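Tail component (Lactobacillus phage J-1, PDB 5LY8) probably recognises host cell-wall saccharides during adsorption, this chain being the second carbohydrate-binding module of the evolved distal tail (Dit) protein. Local coordinates at residues F54-R67 against F213-Q227. Residues are numbered along the deposited sequence; the frame is centred on the assembly and turned at random. Where two conformers were deposited one is given.
Sequences FGYANGIAYPSTER and FPGFSDQRGWSINWQ. With MG (magnesium ion), chain C.
Ala61 N donates to Trp226 O over 2.8 Å, nearly straight (167°), and Trp226 N returns a bond to Ala61 O in its carbonyl plane, so the two residues form one antiparallel hydrogen-bonded pair. Phe213 CD1 meets the edge of the Phe54 ring near its plane, 3.6 Å from Phe54 CE1, the two rings crossing at about a right angle, and Trp226 completes the aromatic cluster. Pro63 packs its CB and CG against Phe213 CB. Ile60 CG2 wedges against Asn225 CB at 3.5 Å, while Asn225 OD1 accepts from Gln227 NE2. Farther along, in one of its two deposited conformers, Arg67 reaches Asp218 O side-on through NE (2.8 Å) and, in a longer and more bent bond, NH2. A bend at chi3 (69°) brings the guanidinium edge to this oxygen in the Phe216–Gln219 turn, and Arg220 CB rests on one guanidinium face. In the conformers described, one water accepts from both Arg67 NH1 and Arg220 NH2. Beyond the Ala61–Trp226 bridge, the carbonyls of Gly59, in a type I' turn, and Gln227 each bind magnesium at 2.3 Å, joined by Asp21 O and three waters: a hairpin tied by metal to a sheet strand in a concanavalin-like beta-sandwich carbohydrate-binding module.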
ATOM      1  N   PHE A  54      15.577   3.976  -1.729  1.00 14.34           N
ATOM      2  CA  PHE A  54      15.171   4.108  -0.342  1.00 13.41           C
ATOM      3  C   PHE A  54      16.451   4.244   0.451  1.00 15.64           C
ATOM      4  O   PHE A  54      17.391   3.478   0.208  1.00 16.79           O
ATOM      5  CB  PHE A  54      14.481   2.848   0.178  1.00 14.00           C
ATOM      6  CG  PHE A  54      13.135   2.566  -0.432  1.00 13.42           C
ATOM      7  CD1 PHE A  54      11.974   3.057   0.156  1.00 14.34           C
ATOM      8  CD2 PHE A  54      13.023   1.777  -1.572  1.00 13.68           C
ATOM      9  CE1 PHE A  54      10.725   2.800  -0.421  1.00 13.80           C
ATOM     10  CE2 PHE A  54      11.785   1.511  -2.141  1.00 13.65           C
ATOM     11  CZ  PHE A  54      10.640   2.012  -1.556  1.00 12.90           C
ATOM     12  N   GLY A  55      16.463   5.144   1.416  1.00 13.81           N
ATOM     13  CA  GLY A  55      17.570   5.196   2.368  1.00 14.72           C
ATOM     14  C   GLY A  55      17.140   4.501   3.651  1.00 15.39           C
ATOM     15  O   GLY A  55      15.975   4.620   4.042  1.00 16.25           O
ATOM     16  N   TYR A  56      18.027   3.734   4.310  1.00 15.44           N
ATOM     17  CA  TYR A  56      17.651   3.038   5.537  1.00 15.56           C
ATOM     18  C   TYR A  56      18.374   3.606   6.739  1.00 17.41           C
ATOM     19  O   TYR A  56      19.599   3.725   6.706  1.00 18.17           O
ATOM     20  CB  TYR A  56      17.897   1.535   5.429  1.00 16.80           C
ATOM     21  CG  TYR A  56      17.274   0.941   4.197  1.00 15.08           C
ATOM     22  CD1 TYR A  56      15.904   0.739   4.117  1.00 14.81           C
ATOM     23  CD2 TYR A  56      18.050   0.624   3.082  1.00 15.46           C
ATOM     24  CE1 TYR A  56      15.315   0.270   2.951  1.00 13.89           C
ATOM     25  CE2 TYR A  56      17.470   0.181   1.901  1.00 15.46           C
ATOM     26  CZ  TYR A  56      16.100  -0.002   1.842  1.00 14.56           C
ATOM     27  OH  TYR A  56      15.511  -0.490   0.703  1.00 15.47           O
ATOM     28  N   ALA A  57      17.636   3.978   7.792  1.00 14.85           N
ATOM     29  CA  ALA A  57      18.241   4.425   9.048  1.00 13.41           C
ATOM     30  C   ALA A  57      17.320   4.062  10.187  1.00 12.72           C
ATOM     31  O   ALA A  57      16.117   4.262  10.085  1.00 12.56           O
ATOM     32  CB  ALA A  57      18.438   5.929   9.011  1.00 14.50           C
ATOM     33  N   ASN A  58      17.886   3.584  11.304  1.00 13.05           N
ATOM     34  CA  ASN A  58      17.124   3.347  12.523  1.00 13.78           C
ATOM     35  C   ASN A  58      15.948   2.392  12.368  1.00 13.53           C
ATOM     36  O   ASN A  58      14.935   2.581  13.037  1.00 14.68           O
ATOM     37  CB  ASN A  58      16.677   4.686  13.112  1.00 13.58           C
ATOM     38  CG  ASN A  58      17.856   5.454  13.625  1.00 13.69           C
ATOM     39  OD1 ASN A  58      18.786   4.859  14.141  1.00 16.27           O
ATOM     40  ND2 ASN A  58      17.889   6.782  13.443  1.00 14.52           N
ATOM     41  N   GLY A  59      16.073   1.409  11.474  1.00 12.52           N
ATOM     42  CA  GLY A  59      14.995   0.445  11.259  1.00 11.44           C
ATOM     43  C   GLY A  59      13.850   1.016  10.454  1.00 13.13           C
ATOM     44  O   GLY A  59      12.705   0.543  10.548  1.00 12.98           O
ATOM     45  N   ILE A  60      14.150   2.040   9.643  1.00 12.10           N
ATOM     46  CA  ILE A  60      13.150   2.764   8.876  1.00 11.43           C
ATOM     47  C   ILE A  60      13.632   3.005   7.445  1.00 12.56           C
ATOM     48  O   ILE A  60      14.799   3.349   7.224  1.00 12.51           O
ATOM     49  CB  ILE A  60      12.859   4.107   9.578  1.00 13.08           C
ATOM     50  CG1 ILE A  60      12.306   3.901  11.010  1.00 13.34           C
ATOM     51  CG2 ILE A  60      11.895   4.962   8.712  1.00 12.84           C
ATOM     52  CD1 ILE A  60      12.380   5.226  11.920  1.00 16.67           C
ATOM     53  N   ALA A  61      12.728   2.804   6.480  1.00 11.73           N
ATOM     54  CA  ALA A  61      12.985   3.104   5.077  1.00 11.55           C
ATOM     55  C   ALA A  61      12.454   4.494   4.750  1.00 13.06           C
ATOM     56  O   ALA A  61      11.275   4.806   5.031  1.00 13.04           O
ATOM     57  CB  ALA A  61      12.346   2.064   4.179  1.00 12.99           C
ATOM     58  N   TYR A  62      13.303   5.320   4.111  1.00 11.77           N
ATOM     59  CA  TYR A  62      12.974   6.684   3.729  1.00 11.76           C
ATOM     60  C   TYR A  62      12.980   6.761   2.211  1.00 13.56           C
ATOM     61  O   TYR A  62      14.042   6.759   1.596  1.00 13.60           O
ATOM     62  CB  TYR A  62      14.013   7.649   4.322  1.00 13.25           C
ATOM     63  CG  TYR A  62      13.958   7.732   5.830  1.00 12.94           C
ATOM     64  CD1 TYR A  62      13.040   8.562   6.471  1.00 12.74           C
ATOM     65  CD2 TYR A  62      14.786   6.945   6.617  1.00 13.01           C
ATOM     66  CE1 TYR A  62      12.975   8.629   7.861  1.00 12.71           C
ATOM     67  CE2 TYR A  62      14.738   7.012   8.001  1.00 13.08           C
ATOM     68  CZ  TYR A  62      13.832   7.845   8.619  1.00 14.28           C
ATOM     69  OH  TYR A  62      13.802   7.843   9.993  1.00 14.58           O
ATOM     70  N   PRO A  63      11.802   6.745   1.569  1.00 12.67           N
ATOM     71  CA  PRO A  63      11.801   6.835   0.108  1.00 13.52           C
ATOM     72  C   PRO A  63      12.340   8.192  -0.353  1.00 15.33           C
ATOM     73  O   PRO A  63      12.084   9.215   0.288  1.00 16.17           O
ATOM     74  CB  PRO A  63      10.334   6.652  -0.277  1.00 14.87           C
ATOM     75  CG  PRO A  63       9.554   6.831   0.940  1.00 17.20           C
ATOM     76  CD  PRO A  63      10.449   6.691   2.146  1.00 14.21           C
ATOM     77  N   SER A  64      13.158   8.197  -1.413  1.00 14.03           N
ATOM     78  CA  SER A  64      13.686   9.435  -2.001  1.00 16.02           C
ATOM     79  C   SER A  64      13.042   9.885  -3.307  1.00 19.93           C
ATOM     80  O   SER A  64      12.966   9.086  -4.251  1.00 19.53           O
ATOM     81  CB  SER A  64      15.153   9.261  -2.322  1.00 21.23           C
ATOM     82  OG  SER A  64      15.701  10.508  -2.730  1.00 30.70           O
ATOM     83  N   THR A  65      12.661  11.179  -3.403  1.00 18.52           N
ATOM     84  CA  THR A  65      12.104  11.777  -4.623  1.00 19.64           C
ATOM     85  C   THR A  65      12.843  13.092  -4.884  1.00 23.16           C
ATOM     86  O   THR A  65      13.508  13.635  -3.986  1.00 22.22           O
ATOM     87  CB  THR A  65      10.587  12.066  -4.502  1.00 23.27           C
ATOM     88  OG1 THR A  65      10.343  12.855  -3.336  1.00 22.80           O
ATOM     89  CG2 THR A  65       9.732  10.793  -4.477  1.00 20.48           C
ATOM     90  N   GLU A  66      12.753  13.595  -6.110  1.00 24.44           N
ATOM     91  CA  GLU A  66      13.300  14.900  -6.458  1.00 26.07           C
ATOM     92  C   GLU A  66      12.220  15.748  -7.012  1.00 28.51           C
ATOM     93  O   GLU A  66      11.247  15.231  -7.596  1.00 26.21           O
ATOM     94  CB  GLU A  66      14.483  14.876  -7.442  1.00 29.16           C
ATOM     95  CG  GLU A  66      14.710  13.616  -8.254  1.00 45.45           C
ATOM     96  CD  GLU A  66      16.173  13.448  -8.621  1.00 80.40           C
ATOM     97  OE1 GLU A  66      16.924  14.453  -8.601  1.00 80.93           O
ATOM     98  OE2 GLU A  66      16.586  12.293  -8.866  1.00 79.33           O
ATOM     99  N   ARG A  67      12.364  17.071  -6.851  0.50 26.55           N
ATOM    100  CA  ARG A  67      11.401  18.016  -7.377  0.50 26.58           C
ATOM    101  C   ARG A  67      11.823  18.336  -8.803  0.50 31.13           C
ATOM    102  O   ARG A  67      12.595  19.261  -9.049  0.50 31.98           O
ATOM    103  CB  ARG A  67      11.339  19.282  -6.517  0.50 29.19           C
ATOM    104  CG  ARG A  67      10.738  19.055  -5.145  0.50 45.14           C
ATOM    105  CD  ARG A  67      10.741  20.318  -4.332  0.50 65.36           C
ATOM    106  NE  ARG A  67       9.807  21.304  -4.864  0.50 81.59           N
ATOM    107  CZ  ARG A  67       9.627  22.522  -4.368  0.50100.49           C
ATOM    108  NH1 ARG A  67      10.322  22.926  -3.316  0.50 88.38           N
ATOM    109  NH2 ARG A  67       8.750  23.350  -4.923  0.50 90.00           N
ATOM    110  N   PHE A 213       6.035   4.857  -3.443  1.00  9.22           N
ATOM    111  CA  PHE A 213       6.035   6.104  -2.690  1.00  8.76           C
ATOM    112  C   PHE A 213       6.349   7.319  -3.573  1.00 10.04           C
ATOM    113  O   PHE A 213       7.408   7.939  -3.452  1.00 10.80           O
ATOM    114  CB  PHE A 213       7.054   6.015  -1.558  1.00 10.23           C
ATOM    115  CG  PHE A 213       6.792   4.923  -0.569  1.00  9.90           C
ATOM    116  CD1 PHE A 213       7.271   3.628  -0.786  1.00 10.66           C
ATOM    117  CD2 PHE A 213       6.025   5.162   0.552  1.00 10.73           C
ATOM    118  CE1 PHE A 213       7.032   2.615   0.139  1.00 11.70           C
ATOM    119  CE2 PHE A 213       5.763   4.137   1.464  1.00 12.41           C
ATOM    120  CZ  PHE A 213       6.260   2.871   1.241  1.00 10.97           C
ATOM    121  N   PRO A 214       5.425   7.707  -4.448  1.00  9.06           N
ATOM    122  CA  PRO A 214       5.705   8.824  -5.362  1.00  9.60           C
ATOM    123  C   PRO A 214       5.376  10.223  -4.855  1.00 11.74           C
ATOM    124  O   PRO A 214       4.496  10.429  -4.016  1.00 11.27           O
ATOM    125  CB  PRO A 214       4.803   8.510  -6.569  1.00 10.22           C
ATOM    126  CG  PRO A 214       3.582   7.845  -5.909  1.00 11.22           C
ATOM    127  CD  PRO A 214       4.168   7.003  -4.812  1.00  9.99           C
ATOM    128  N   GLY A 215       6.075  11.185  -5.452  1.00 11.18           N
ATOM    129  CA  GLY A 215       5.724  12.596  -5.422  1.00 12.15           C
ATOM    130  C   GLY A 215       5.215  12.991  -6.800  1.00 13.34           C
ATOM    131  O   GLY A 215       5.260  12.193  -7.741  1.00 13.39           O
ATOM    132  N   PHE A 216       4.708  14.208  -6.941  1.00 11.26           N
ATOM    133  CA  PHE A 216       4.197  14.636  -8.242  1.00 11.64           C
ATOM    134  C   PHE A 216       4.977  15.838  -8.728  1.00 15.48           C
ATOM    135  O   PHE A 216       5.013  16.874  -8.052  1.00 15.06           O
ATOM    136  CB  PHE A 216       2.715  15.044  -8.157  1.00 12.24           C
ATOM    137  CG  PHE A 216       2.141  15.321  -9.530  1.00 12.06           C
ATOM    138  CD1 PHE A 216       1.799  14.278 -10.380  1.00 12.71           C
ATOM    139  CD2 PHE A 216       2.020  16.615 -10.003  1.00 12.82           C
ATOM    140  CE1 PHE A 216       1.323  14.523 -11.667  1.00 13.18           C
ATOM    141  CE2 PHE A 216       1.526  16.858 -11.287  1.00 14.76           C
ATOM    142  CZ  PHE A 216       1.208  15.806 -12.118  1.00 13.33           C
ATOM    143  N   SER A 217       5.532  15.738  -9.953  1.00 15.04           N
ATOM    144  CA  SER A 217       6.202  16.852 -10.640  1.00 15.67           C
ATOM    145  C   SER A 217       7.262  17.491  -9.732  1.00 18.52           C
ATOM    146  O   SER A 217       7.975  16.735  -9.056  1.00 19.59           O
ATOM    147  CB  SER A 217       5.139  17.854 -11.095  1.00 15.04           C
ATOM    148  OG  SER A 217       5.714  18.888 -11.881  1.00 16.98           O
ATOM    149  N   ASP A 218       7.266  18.836  -9.613  1.00 17.76           N
ATOM    150  CA  ASP A 218       8.197  19.606  -8.777  1.00 19.32           C
ATOM    151  C   ASP A 218       7.536  20.128  -7.544  1.00 22.99           C
ATOM    152  O   ASP A 218       7.976  21.129  -6.985  1.00 22.77           O
ATOM    153  CB  ASP A 218       8.844  20.771  -9.580  1.00 21.50           C
ATOM    154  CG  ASP A 218       7.917  21.875 -10.038  1.00 30.25           C
ATOM    155  OD1 ASP A 218       6.684  21.700  -9.947  1.00 27.08           O
ATOM    156  OD2 ASP A 218       8.425  22.908 -10.547  1.00 37.51           O
ATOM    157  N   GLN A 219       6.481  19.466  -7.107  0.50 18.59           N
ATOM    158  CA  GLN A 219       5.828  19.897  -5.893  0.50 17.76           C
ATOM    159  C   GLN A 219       6.595  19.358  -4.717  0.50 18.59           C
ATOM    160  O   GLN A 219       7.120  18.231  -4.786  0.50 18.42           O
ATOM    161  CB  GLN A 219       4.398  19.379  -5.870  0.50 18.36           C
ATOM    162  CG  GLN A 219       3.628  19.980  -7.037  0.50 26.01           C
ATOM    163  CD  GLN A 219       2.180  19.694  -6.980  0.50 34.62           C
ATOM    164  OE1 GLN A 219       1.350  20.604  -6.917  0.50 28.60           O
ATOM    165  NE2 GLN A 219       1.850  18.434  -7.078  0.50 19.66           N
ATOM    166  N   ARG A 220       6.670  20.138  -3.632  0.50 16.22           N
ATOM    167  CA  ARG A 220       7.360  19.670  -2.438  0.50 15.35           C
ATOM    168  C   ARG A 220       6.655  18.453  -1.866  0.50 15.20           C
ATOM    169  O   ARG A 220       5.427  18.344  -1.939  0.50 14.25           O
ATOM    170  CB  ARG A 220       7.610  20.771  -1.397  0.50 21.25           C
ATOM    171  CG  ARG A 220       6.406  21.248  -0.619  0.50 32.65           C
ATOM    172  CD  ARG A 220       6.832  22.069   0.587  0.50 46.00           C
ATOM    173  NE  ARG A 220       7.533  23.290   0.197  0.50 58.68           N
ATOM    174  CZ  ARG A 220       8.155  24.104   1.046  0.50 76.96           C
ATOM    175  NH1 ARG A 220       8.182  23.829   2.342  0.50 65.24           N
ATOM    176  NH2 ARG A 220       8.774  25.190   0.602  0.50 63.30           N
ATOM    177  N   GLY A 221       7.449  17.515  -1.386  1.00 13.21           N
ATOM    178  CA  GLY A 221       6.914  16.263  -0.878  1.00 13.40           C
ATOM    179  C   GLY A 221       6.432  16.299   0.540  1.00 14.19           C
ATOM    180  O   GLY A 221       6.923  17.073   1.368  1.00 14.57           O
ATOM    181  N   TRP A 222       5.535  15.391   0.855  1.00 11.99           N
ATOM    182  CA  TRP A 222       5.117  15.195   2.224  1.00 11.49           C
ATOM    183  C   TRP A 222       6.199  14.432   3.011  1.00 13.04           C
ATOM    184  O   TRP A 222       7.204  14.005   2.426  1.00 13.11           O
ATOM    185  CB  TRP A 222       3.742  14.514   2.282  1.00 11.17           C
ATOM    186  CG  TRP A 222       3.615  13.100   1.787  1.00 10.10           C
ATOM    187  CD1 TRP A 222       4.582  12.292   1.247  1.00 11.28           C
ATOM    188  CD2 TRP A 222       2.427  12.312   1.851  1.00 10.40           C
ATOM    189  NE1 TRP A 222       4.053  11.049   0.955  1.00 10.90           N
ATOM    190  CE2 TRP A 222       2.734  11.035   1.331  1.00 11.30           C
ATOM    191  CE3 TRP A 222       1.124  12.560   2.312  1.00 11.74           C
ATOM    192  CZ2 TRP A 222       1.780  10.009   1.257  1.00 10.63           C
ATOM    193  CZ3 TRP A 222       0.187  11.545   2.237  1.00 12.48           C
ATOM    194  CH2 TRP A 222       0.516  10.296   1.705  1.00 12.04           C
ATOM    195  N   SER A 223       5.993  14.272   4.321  1.00 12.90           N
ATOM    196  CA  SER A 223       6.948  13.521   5.138  1.00 12.35           C
ATOM    197  C   SER A 223       6.454  12.102   5.238  1.00 13.66           C
ATOM    198  O   SER A 223       5.332  11.859   5.658  1.00 13.95           O
ATOM    199  CB  SER A 223       7.072  14.122   6.528  1.00 14.83           C
ATOM    200  OG  SER A 223       7.628  15.429   6.466  1.00 15.90           O
ATOM    201  N   ILE A 224       7.265  11.146   4.753  1.00 12.13           N
ATOM    202  CA  ILE A 224       6.836   9.764   4.728  1.00 11.73           C
ATOM    203  C   ILE A 224       7.977   8.829   5.033  1.00 11.93           C
ATOM    204  O   ILE A 224       9.063   8.979   4.483  1.00 12.07           O
ATOM    205  CB  ILE A 224       6.190   9.441   3.335  1.00 13.79           C
ATOM    206  CG1 ILE A 224       5.704   7.991   3.212  1.00 14.55           C
ATOM    207  CG2 ILE A 224       7.104   9.798   2.157  1.00 15.82           C
ATOM    208  CD1 ILE A 224       4.637   7.600   4.187  1.00 13.72           C
ATOM    209  N   ASN A 225       7.724   7.854   5.915  1.00 10.65           N
ATOM    210  CA  ASN A 225       8.697   6.813   6.131  1.00 10.63           C
ATOM    211  C   ASN A 225       7.976   5.495   6.383  1.00 11.14           C
ATOM    212  O   ASN A 225       6.783   5.496   6.715  1.00 11.18           O
ATOM    213  CB  ASN A 225       9.747   7.189   7.172  1.00 11.47           C
ATOM    214  CG  ASN A 225       9.279   7.287   8.580  1.00 11.64           C
ATOM    215  OD1 ASN A 225       8.722   6.325   9.125  1.00 12.21           O
ATOM    216  ND2 ASN A 225       9.473   8.458   9.186  1.00 12.26           N
ATOM    217  N   TRP A 226       8.667   4.374   6.162  1.00 10.75           N
ATOM    218  CA  TRP A 226       8.066   3.040   6.151  1.00 10.38           C
ATOM    219  C   TRP A 226       8.886   2.211   7.117  1.00 10.97           C
ATOM    220  O   TRP A 226      10.093   2.031   6.929  1.00 11.34           O
ATOM    221  CB  TRP A 226       8.170   2.543   4.718  1.00 10.29           C
ATOM    222  CG  TRP A 226       7.626   1.181   4.410  1.00  9.39           C
ATOM    223  CD1 TRP A 226       6.609   0.512   5.039  1.00 10.09           C
ATOM    224  CD2 TRP A 226       8.014   0.375   3.292  1.00  9.37           C
ATOM    225  NE1 TRP A 226       6.345  -0.672   4.373  1.00 10.37           N
ATOM    226  CE2 TRP A 226       7.204  -0.778   3.306  1.00 10.25           C
ATOM    227  CE3 TRP A 226       8.998   0.500   2.296  1.00 10.84           C
ATOM    228  CZ2 TRP A 226       7.358  -1.803   2.365  1.00  9.76           C
ATOM    229  CZ3 TRP A 226       9.133  -0.498   1.351  1.00 10.79           C
ATOM    230  CH2 TRP A 226       8.324  -1.636   1.391  1.00 10.86           C
ATOM    231  N   GLN A 227       8.253   1.779   8.219  1.00 10.26           N
ATOM    232  CA  GLN A 227       8.986   1.199   9.346  1.00 10.82           C
ATOM    233  C   GLN A 227       8.932  -0.313   9.445  1.00 11.12           C
ATOM    234  O   GLN A 227       9.763  -0.894  10.148  1.00 12.19           O
ATOM    235  CB  GLN A 227       8.526   1.825  10.684  1.00 12.68           C
ATOM    236  CG  GLN A 227       8.449   3.360  10.611  1.00 14.46           C
ATOM    237  CD  GLN A 227       8.552   4.110  11.918  1.00 16.05           C
ATOM    238  OE1 GLN A 227       8.609   3.517  13.025  1.00 14.97           O
ATOM    239  NE2 GLN A 227       8.621   5.447  11.791  1.00 13.71           N
TER
HETATM  240 MG    MG C 302      11.639  -1.280  11.475  1.00 14.16          MG
HETATM  241  O   HOH W   1      11.230   9.897   2.879  1.00 27.30           O
HETATM  242  O   HOH W   2       8.352  15.064  -6.978  1.00 33.06           O
HETATM  243  O   HOH W   3       9.541  25.770  -1.971  1.00 33.84           O
HETATM  244  O   HOH W   4      13.323  -2.065  13.131  1.00 20.69           O
HETATM  245  O   HOH W   5      11.132  -0.003  13.491  1.00 19.12           O
HETATM  246  O   HOH W   6      10.237  -3.011  12.446  1.00 14.02           O